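Local coordinates for protein pyridoxal 5'-phosphate synthase subunit PdxT (Thermus thermophilus, PDB 2YWD) that probably hydrolyses glutamine to glutamate and ammonia, which is passed to the PdxS subunit for the biosynthesis of pyridoxal 5'-phosphate, at residues V31-L43 with E59-E71. Residues are numbered along the deposited sequence; the frame is centred on the assembly and turned at random.
Sequences VRKKEHLEGLKAL and EYGIEDEVRKRVE
The guanidinium of R69 bridges the first and last carbonyls of the type II turn L37-L40, which leads toward strand 42-45 in the parallel part of the central sheet of this class I glutamine amidotransferase. NH1 of R69 gives a nearly straight hydrogen bond of 3.0 Å to L37 O, while its NH2 makes a weak one of 2.8 Å to L40 O. L37 O lies close to the guanidinium plane, yet NH1 stands well above the carbonyl plane; the turn's own L40 N comes in from the opposite face, so two N-H groups grip one oxygen. R69 reaches the turn by folding back at chi2 and chi3 (-70° and -60°), and its NE is held separately by S74.

Next to these bonds, L37 lays CD1 against helix 62-71, 3.5 Å from CG of E65, the two side chains running past each other in opposite senses. The same methyl meets CG2 of V66 at 3.8 Å. L43, on strand 42-45, crosses V66 at about a right angle, and L77 of the neighbouring strand 76-80 touches both. I62, with CG1 beside its backbone N (chi1 -68°), brings CD1 against the R32-K33 backbone, 3.9 Å from R32 O. Between the 3-10 segment 34-37 and the residue before G61, the N-cap of the helix, one water accepts from K34 N at 2.8 Å and donates to Y60 O at 2.7 Å.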
ATOM      1  N   VAL A  31       1.953  14.273   0.430  1.00 17.74           N
ATOM      2  CA  VAL A  31       1.953  14.452  -1.016  1.00 16.84           C
ATOM      3  C   VAL A  31       0.552  14.789  -1.522  1.00 17.74           C
ATOM      4  O   VAL A  31      -0.373  13.985  -1.401  1.00 15.88           O
ATOM      5  CB  VAL A  31       2.474  13.175  -1.722  1.00 17.60           C
ATOM      6  CG1 VAL A  31       2.468  13.360  -3.232  1.00 18.05           C
ATOM      7  CG2 VAL A  31       3.885  12.862  -1.239  1.00 16.89           C
ATOM      8  N   ARG A  32       0.400  15.991  -2.068  1.00 17.86           N
ATOM      9  CA  ARG A  32      -0.881  16.438  -2.606  1.00 19.85           C
ATOM     10  C   ARG A  32      -0.739  16.941  -4.036  1.00 20.08           C
ATOM     11  O   ARG A  32      -1.733  17.150  -4.725  1.00 19.75           O
ATOM     12  CB  ARG A  32      -1.476  17.554  -1.748  1.00 22.76           C
ATOM     13  CG  ARG A  32      -1.955  17.113  -0.382  1.00 23.72           C
ATOM     14  CD  ARG A  32      -2.887  18.154   0.216  1.00 23.62           C
ATOM     15  NE  ARG A  32      -3.375  17.741   1.526  1.00 27.10           N
ATOM     16  CZ  ARG A  32      -2.618  17.687   2.617  1.00 28.07           C
ATOM     17  NH1 ARG A  32      -1.336  18.028   2.550  1.00 27.51           N
ATOM     18  NH2 ARG A  32      -3.142  17.289   3.770  1.00 27.45           N
ATOM     19  N   LYS A  33       0.501  17.141  -4.472  1.00 20.84           N
ATOM     20  CA  LYS A  33       0.781  17.618  -5.821  1.00 21.81           C
ATOM     21  C   LYS A  33       1.904  16.781  -6.420  1.00 21.24           C
ATOM     22  O   LYS A  33       2.723  16.221  -5.688  1.00 18.95           O
ATOM     23  CB  LYS A  33       1.197  19.090  -5.784  1.00 23.93           C
ATOM     24  CG  LYS A  33       0.128  20.027  -5.251  1.00 28.34           C
ATOM     25  CD  LYS A  33       0.670  21.445  -5.132  1.00 34.00           C
ATOM     26  CE  LYS A  33      -0.396  22.414  -4.634  1.00 37.24           C
ATOM     27  NZ  LYS A  33       0.149  23.793  -4.458  1.00 38.87           N
ATOM     28  N   LYS A  34       1.952  16.698  -7.748  1.00 20.50           N
ATOM     29  CA  LYS A  34       2.986  15.906  -8.397  1.00 21.24           C
ATOM     30  C   LYS A  34       4.382  16.395  -8.024  1.00 20.42           C
ATOM     31  O   LYS A  34       5.311  15.597  -7.912  1.00 19.25           O
ATOM     32  CB  LYS A  34       2.808  15.922  -9.921  1.00 24.39           C
ATOM     33  CG  LYS A  34       2.917  17.287 -10.578  1.00 28.70           C
ATOM     34  CD  LYS A  34       2.634  17.179 -12.076  1.00 33.11           C
ATOM     35  CE  LYS A  34       2.797  18.518 -12.792  1.00 34.64           C
ATOM     36  NZ  LYS A  34       1.852  19.557 -12.293  1.00 37.28           N
ATOM     37  N   GLU A  35       4.519  17.703  -7.820  1.00 20.37           N
ATOM     38  CA  GLU A  35       5.802  18.296  -7.454  1.00 21.44           C
ATOM     39  C   GLU A  35       6.314  17.747  -6.126  1.00 20.82           C
ATOM     40  O   GLU A  35       7.517  17.720  -5.885  1.00 22.12           O
ATOM     41  CB  GLU A  35       5.682  19.820  -7.337  1.00 24.85           C
ATOM     42  CG  GLU A  35       5.481  20.571  -8.645  1.00 29.83           C
ATOM     43  CD  GLU A  35       4.161  20.252  -9.318  1.00 31.51           C
ATOM     44  OE1 GLU A  35       3.138  20.142  -8.605  1.00 29.21           O
ATOM     45  OE2 GLU A  35       4.149  20.124 -10.562  1.00 33.48           O
ATOM     46  N   HIS A  36       5.392  17.321  -5.268  1.00 19.02           N
ATOM     47  CA  HIS A  36       5.748  16.785  -3.957  1.00 18.85           C
ATOM     48  C   HIS A  36       6.507  15.463  -4.032  1.00 18.91           C
ATOM     49  O   HIS A  36       7.097  15.025  -3.041  1.00 17.93           O
ATOM     50  CB  HIS A  36       4.487  16.590  -3.113  1.00 17.76           C
ATOM     51  CG  HIS A  36       3.778  17.864  -2.777  1.00 19.02           C
ATOM     52  ND1 HIS A  36       2.492  17.888  -2.286  1.00 19.15           N
ATOM     53  CD2 HIS A  36       4.178  19.157  -2.850  1.00 19.88           C
ATOM     54  CE1 HIS A  36       2.126  19.139  -2.072  1.00 20.65           C
ATOM     55  NE2 HIS A  36       3.131  19.929  -2.406  1.00 20.51           N
ATOM     56  N   LEU A  37       6.487  14.826  -5.198  1.00 17.60           N
ATOM     57  CA  LEU A  37       7.173  13.550  -5.379  1.00 18.33           C
ATOM     58  C   LEU A  37       8.682  13.732  -5.519  1.00 19.48           C
ATOM     59  O   LEU A  37       9.458  12.802  -5.291  1.00 17.41           O
ATOM     60  CB  LEU A  37       6.637  12.834  -6.622  1.00 18.30           C
ATOM     61  CG  LEU A  37       5.165  12.417  -6.623  1.00 18.67           C
ATOM     62  CD1 LEU A  37       4.789  11.926  -8.006  1.00 19.48           C
ATOM     63  CD2 LEU A  37       4.927  11.330  -5.581  1.00 17.01           C
ATOM     64  N   GLU A  38       9.098  14.937  -5.893  1.00 22.66           N
ATOM     65  CA  GLU A  38      10.513  15.222  -6.080  1.00 24.91           C
ATOM     66  C   GLU A  38      11.300  15.049  -4.788  1.00 23.40           C
ATOM     67  O   GLU A  38      10.922  15.575  -3.741  1.00 24.53           O
ATOM     68  CB  GLU A  38      10.690  16.645  -6.610  1.00 29.70           C
ATOM     69  CG  GLU A  38      12.122  17.015  -6.931  1.00 36.32           C
ATOM     70  CD  GLU A  38      12.235  18.406  -7.522  1.00 41.53           C
ATOM     71  OE1 GLU A  38      11.863  19.381  -6.833  1.00 44.24           O
ATOM     72  OE2 GLU A  38      12.692  18.522  -8.679  1.00 44.20           O
ATOM     73  N   GLY A  39      12.398  14.304  -4.871  1.00 23.32           N
ATOM     74  CA  GLY A  39      13.231  14.079  -3.704  1.00 22.65           C
ATOM     75  C   GLY A  39      12.848  12.883  -2.851  1.00 22.37           C
ATOM     76  O   GLY A  39      13.570  12.533  -1.918  1.00 22.40           O
ATOM     77  N   LEU A  40      11.722  12.244  -3.159  1.00 20.02           N
ATOM     78  CA  LEU A  40      11.287  11.091  -2.376  1.00 18.84           C
ATOM     79  C   LEU A  40      11.934   9.784  -2.815  1.00 17.37           C
ATOM     80  O   LEU A  40      12.206   9.574  -3.997  1.00 17.79           O
ATOM     81  CB  LEU A  40       9.764  10.924  -2.456  1.00 17.10           C
ATOM     82  CG  LEU A  40       8.846  11.983  -1.841  1.00 18.18           C
ATOM     83  CD1 LEU A  40       7.399  11.568  -2.076  1.00 16.06           C
ATOM     84  CD2 LEU A  40       9.127  12.129  -0.342  1.00 16.63           C
ATOM     85  N   LYS A  41      12.190   8.912  -1.846  1.00 16.24           N
ATOM     86  CA  LYS A  41      12.752   7.594  -2.119  1.00 16.38           C
ATOM     87  C   LYS A  41      11.643   6.574  -1.880  1.00 14.94           C
ATOM     88  O   LYS A  41      11.683   5.460  -2.397  1.00 14.50           O
ATOM     89  CB  LYS A  41      13.915   7.279  -1.178  1.00 17.24           C
ATOM     90  CG  LYS A  41      15.163   8.113  -1.396  1.00 21.39           C
ATOM     91  CD  LYS A  41      16.244   7.718  -0.401  1.00 25.14           C
ATOM     92  CE  LYS A  41      17.503   8.557  -0.583  1.00 27.44           C
ATOM     93  NZ  LYS A  41      18.564   8.173   0.394  1.00 28.84           N
ATOM     94  N   ALA A  42      10.651   6.970  -1.087  1.00 15.19           N
ATOM     95  CA  ALA A  42       9.539   6.086  -0.757  1.00 14.75           C
ATOM     96  C   ALA A  42       8.223   6.840  -0.646  1.00 14.28           C
ATOM     97  O   ALA A  42       8.180   7.974  -0.166  1.00 14.00           O
ATOM     98  CB  ALA A  42       9.825   5.359   0.556  1.00 12.86           C
ATOM     99  N   LEU A  43       7.150   6.195  -1.090  1.00 12.62           N
ATOM    100  CA  LEU A  43       5.820   6.781  -1.032  1.00 11.53           C
ATOM    101  C   LEU A  43       4.818   5.749  -0.527  1.00 12.06           C
ATOM    102  O   LEU A  43       4.756   4.635  -1.039  1.00 11.13           O
ATOM    103  CB  LEU A  43       5.379   7.262  -2.418  1.00 10.83           C
ATOM    104  CG  LEU A  43       3.941   7.786  -2.506  1.00 11.45           C
ATOM    105  CD1 LEU A  43       3.824   9.090  -1.731  1.00 11.26           C
ATOM    106  CD2 LEU A  43       3.560   8.008  -3.970  1.00 12.72           C
ATOM    107  N   GLU A  59      -6.091  12.728 -11.931  1.00 16.89           N
ATOM    108  CA  GLU A  59      -6.353  14.116 -12.297  1.00 18.96           C
ATOM    109  C   GLU A  59      -5.191  15.060 -12.039  1.00 18.86           C
ATOM    110  O   GLU A  59      -4.939  15.960 -12.838  1.00 18.61           O
ATOM    111  CB  GLU A  59      -7.583  14.637 -11.555  1.00 21.51           C
ATOM    112  CG  GLU A  59      -8.900  14.207 -12.162  1.00 26.36           C
ATOM    113  CD  GLU A  59     -10.089  14.715 -11.373  1.00 29.98           C
ATOM    114  OE1 GLU A  59      -9.956  15.775 -10.720  1.00 31.98           O
ATOM    115  OE2 GLU A  59     -11.155  14.064 -11.418  1.00 31.82           O
ATOM    116  N   TYR A  60      -4.482  14.864 -10.932  1.00 17.93           N
ATOM    117  CA  TYR A  60      -3.363  15.743 -10.597  1.00 19.74           C
ATOM    118  C   TYR A  60      -2.031  15.348 -11.230  1.00 18.38           C
ATOM    119  O   TYR A  60      -1.003  15.958 -10.945  1.00 18.85           O
ATOM    120  CB  TYR A  60      -3.195  15.834  -9.076  1.00 22.94           C
ATOM    121  CG  TYR A  60      -4.439  16.288  -8.336  1.00 28.10           C
ATOM    122  CD1 TYR A  60      -5.313  17.219  -8.896  1.00 31.13           C
ATOM    123  CD2 TYR A  60      -4.727  15.803  -7.061  1.00 31.18           C
ATOM    124  CE1 TYR A  60      -6.444  17.656  -8.205  1.00 33.46           C
ATOM    125  CE2 TYR A  60      -5.853  16.234  -6.359  1.00 33.47           C
ATOM    126  CZ  TYR A  60      -6.706  17.160  -6.938  1.00 35.08           C
ATOM    127  OH  TYR A  60      -7.818  17.589  -6.247  1.00 37.70           O
ATOM    128  N   GLY A  61      -2.049  14.333 -12.088  1.00 16.52           N
ATOM    129  CA  GLY A  61      -0.825  13.894 -12.738  1.00 16.40           C
ATOM    130  C   GLY A  61       0.112  13.089 -11.848  1.00 15.70           C
ATOM    131  O   GLY A  61       1.220  12.739 -12.258  1.00 12.51           O
ATOM    132  N   ILE A  62      -0.326  12.786 -10.632  1.00 13.98           N
ATOM    133  CA  ILE A  62       0.502  12.026  -9.700  1.00 13.00           C
ATOM    134  C   ILE A  62       0.655  10.572 -10.150  1.00 12.71           C
ATOM    135  O   ILE A  62       1.747  10.009 -10.092  1.00 12.27           O
ATOM    136  CB  ILE A  62      -0.087  12.104  -8.266  1.00 14.16           C
ATOM    137  CG1 ILE A  62       0.056  13.543  -7.748  1.00 15.18           C
ATOM    138  CG2 ILE A  62       0.639  11.137  -7.330  1.00 15.19           C
ATOM    139  CD1 ILE A  62      -0.672  13.831  -6.447  1.00 16.56           C
ATOM    140  N   GLU A  63      -0.432   9.976 -10.624  1.00 12.83           N
ATOM    141  CA  GLU A  63      -0.409   8.591 -11.095  1.00 13.25           C
ATOM    142  C   GLU A  63       0.678   8.377 -12.156  1.00 13.31           C
ATOM    143  O   GLU A  63       1.538   7.509 -12.021  1.00 13.80           O
ATOM    144  CB  GLU A  63      -1.774   8.227 -11.691  1.00 12.28           C
ATOM    145  CG  GLU A  63      -1.875   6.798 -12.230  1.00 13.90           C
ATOM    146  CD  GLU A  63      -3.064   6.616 -13.162  1.00 13.93           C
ATOM    147  OE1 GLU A  63      -4.170   7.076 -12.814  1.00 14.96           O
ATOM    148  OE2 GLU A  63      -2.896   6.002 -14.237  1.00 15.66           O
ATOM    149  N   ASP A  64       0.637   9.186 -13.207  1.00 13.95           N
ATOM    150  CA  ASP A  64       1.596   9.072 -14.297  1.00 14.83           C
ATOM    151  C   ASP A  64       3.051   9.286 -13.874  1.00 14.73           C
ATOM    152  O   ASP A  64       3.940   8.561 -14.324  1.00 13.74           O
ATOM    153  CB  ASP A  64       1.196  10.040 -15.411  1.00 16.37           C
ATOM    154  CG  ASP A  64      -0.189   9.730 -15.966  1.00 16.27           C
ATOM    155  OD1 ASP A  64      -0.884  10.663 -16.420  1.00 15.40           O
ATOM    156  OD2 ASP A  64      -0.581   8.543 -15.947  1.00 15.11           O
ATOM    157  N   GLU A  65       3.297  10.264 -13.005  1.00 15.48           N
ATOM    158  CA  GLU A  65       4.657  10.530 -12.541  1.00 15.88           C
ATOM    159  C   GLU A  65       5.147   9.369 -11.680  1.00 14.99           C
ATOM    160  O   GLU A  65       6.302   8.953 -11.776  1.00 15.18           O
ATOM    161  CB  GLU A  65       4.703  11.833 -11.743  1.00 18.13           C
ATOM    162  CG  GLU A  65       6.095  12.257 -11.269  1.00 20.91           C
ATOM    163  CD  GLU A  65       7.100  12.409 -12.404  1.00 22.66           C
ATOM    164  OE1 GLU A  65       6.686  12.731 -13.539  1.00 24.05           O
ATOM    165  OE2 GLU A  65       8.310  12.223 -12.159  1.00 23.83           O
ATOM    166  N   VAL A  66       4.267   8.837 -10.839  1.00 14.60           N
ATOM    167  CA  VAL A  66       4.650   7.714 -10.000  1.00 13.20           C
ATOM    168  C   VAL A  66       5.003   6.517 -10.888  1.00 13.70           C
ATOM    169  O   VAL A  66       5.999   5.831 -10.647  1.00 13.84           O
ATOM    170  CB  VAL A  66       3.516   7.328  -9.026  1.00 13.94           C
ATOM    171  CG1 VAL A  66       3.825   6.001  -8.371  1.00 12.99           C
ATOM    172  CG2 VAL A  66       3.356   8.408  -7.958  1.00 14.30           C
ATOM    173  N   ARG A  67       4.194   6.268 -11.916  1.00 12.90           N
ATOM    174  CA  ARG A  67       4.459   5.150 -12.819  1.00 14.09           C
ATOM    175  C   ARG A  67       5.860   5.288 -13.422  1.00 14.04           C
ATOM    176  O   ARG A  67       6.621   4.318 -13.506  1.00 14.08           O
ATOM    177  CB  ARG A  67       3.410   5.099 -13.941  1.00 14.24           C
ATOM    178  CG  ARG A  67       3.582   3.911 -14.884  1.00 14.51           C
ATOM    179  CD  ARG A  67       2.468   3.806 -15.937  1.00 15.16           C
ATOM    180  NE  ARG A  67       1.153   3.549 -15.349  1.00 12.89           N
ATOM    181  CZ  ARG A  67       0.213   4.472 -15.167  1.00 14.39           C
ATOM    182  NH1 ARG A  67       0.430   5.732 -15.533  1.00 12.49           N
ATOM    183  NH2 ARG A  67      -0.941   4.140 -14.599  1.00 13.41           N
ATOM    184  N   LYS A  68       6.192   6.507 -13.832  1.00 15.26           N
ATOM    185  CA  LYS A  68       7.491   6.801 -14.424  1.00 16.36           C
ATOM    186  C   LYS A  68       8.620   6.582 -13.412  1.00 17.06           C
ATOM    187  O   LYS A  68       9.645   5.973 -13.728  1.00 17.46           O
ATOM    188  CB  LYS A  68       7.510   8.248 -14.920  1.00 18.63           C
ATOM    189  CG  LYS A  68       8.843   8.702 -15.487  1.00 22.11           C
ATOM    190  CD  LYS A  68       8.828  10.193 -15.788  1.00 26.95           C
ATOM    191  CE  LYS A  68      10.193  10.677 -16.256  1.00 30.45           C
ATOM    192  NZ  LYS A  68      11.256  10.375 -15.254  1.00 33.29           N
ATOM    193  N   ARG A  69       8.421   7.075 -12.195  1.00 17.11           N
ATOM    194  CA  ARG A  69       9.418   6.939 -11.136  1.00 17.87           C
ATOM    195  C   ARG A  69       9.689   5.479 -10.762  1.00 19.73           C
ATOM    196  O   ARG A  69      10.842   5.085 -10.583  1.00 19.57           O
ATOM    197  CB  ARG A  69       8.972   7.723  -9.894  1.00 17.85           C
ATOM    198  CG  ARG A  69       8.984   9.246 -10.064  1.00 19.39           C
ATOM    199  CD  ARG A  69      10.409   9.787 -10.142  1.00 20.21           C
ATOM    200  NE  ARG A  69      11.157   9.480  -8.928  1.00 21.71           N
ATOM    201  CZ  ARG A  69      10.982  10.099  -7.763  1.00 22.46           C
ATOM    202  NH1 ARG A  69      10.087  11.074  -7.652  1.00 22.08           N
ATOM    203  NH2 ARG A  69      11.682   9.723  -6.701  1.00 22.59           N
ATOM    204  N   VAL A  70       8.632   4.682 -10.632  1.00 19.64           N
ATOM    205  CA  VAL A  70       8.791   3.274 -10.283  1.00 23.50           C
ATOM    206  C   VAL A  70       9.480   2.518 -11.415  1.00 25.28           C
ATOM    207  O   VAL A  70      10.347   1.673 -11.177  1.00 25.06           O
ATOM    208  CB  VAL A  70       7.431   2.612  -9.986  1.00 23.21           C
ATOM    209  CG1 VAL A  70       7.610   1.115  -9.769  1.00 24.70           C
ATOM    210  CG2 VAL A  70       6.815   3.246  -8.756  1.00 23.52           C
ATOM    211  N   GLU A  71       9.093   2.838 -12.646  1.00 26.51           N
ATOM    212  CA  GLU A  71       9.665   2.208 -13.828  1.00 28.62           C
ATOM    213  C   GLU A  71      11.175   2.442 -13.898  1.00 29.68           C
ATOM    214  O   GLU A  71      11.929   1.556 -14.300  1.00 29.74           O
ATOM    215  CB  GLU A  71       8.998   2.767 -15.090  1.00 31.48           C
ATOM    216  CG  GLU A  71       9.432   2.085 -16.378  1.00 36.45           C
ATOM    217  CD  GLU A  71       9.075   0.611 -16.402  1.00 39.77           C
ATOM    218  OE1 GLU A  71       7.876   0.289 -16.255  1.00 41.50           O
ATOM    219  OE2 GLU A  71       9.989  -0.225 -16.566  1.00 42.14           O
TER
HETATM  220  O   HOH W   1      -0.122  17.854  -9.231  1.00 22.72           O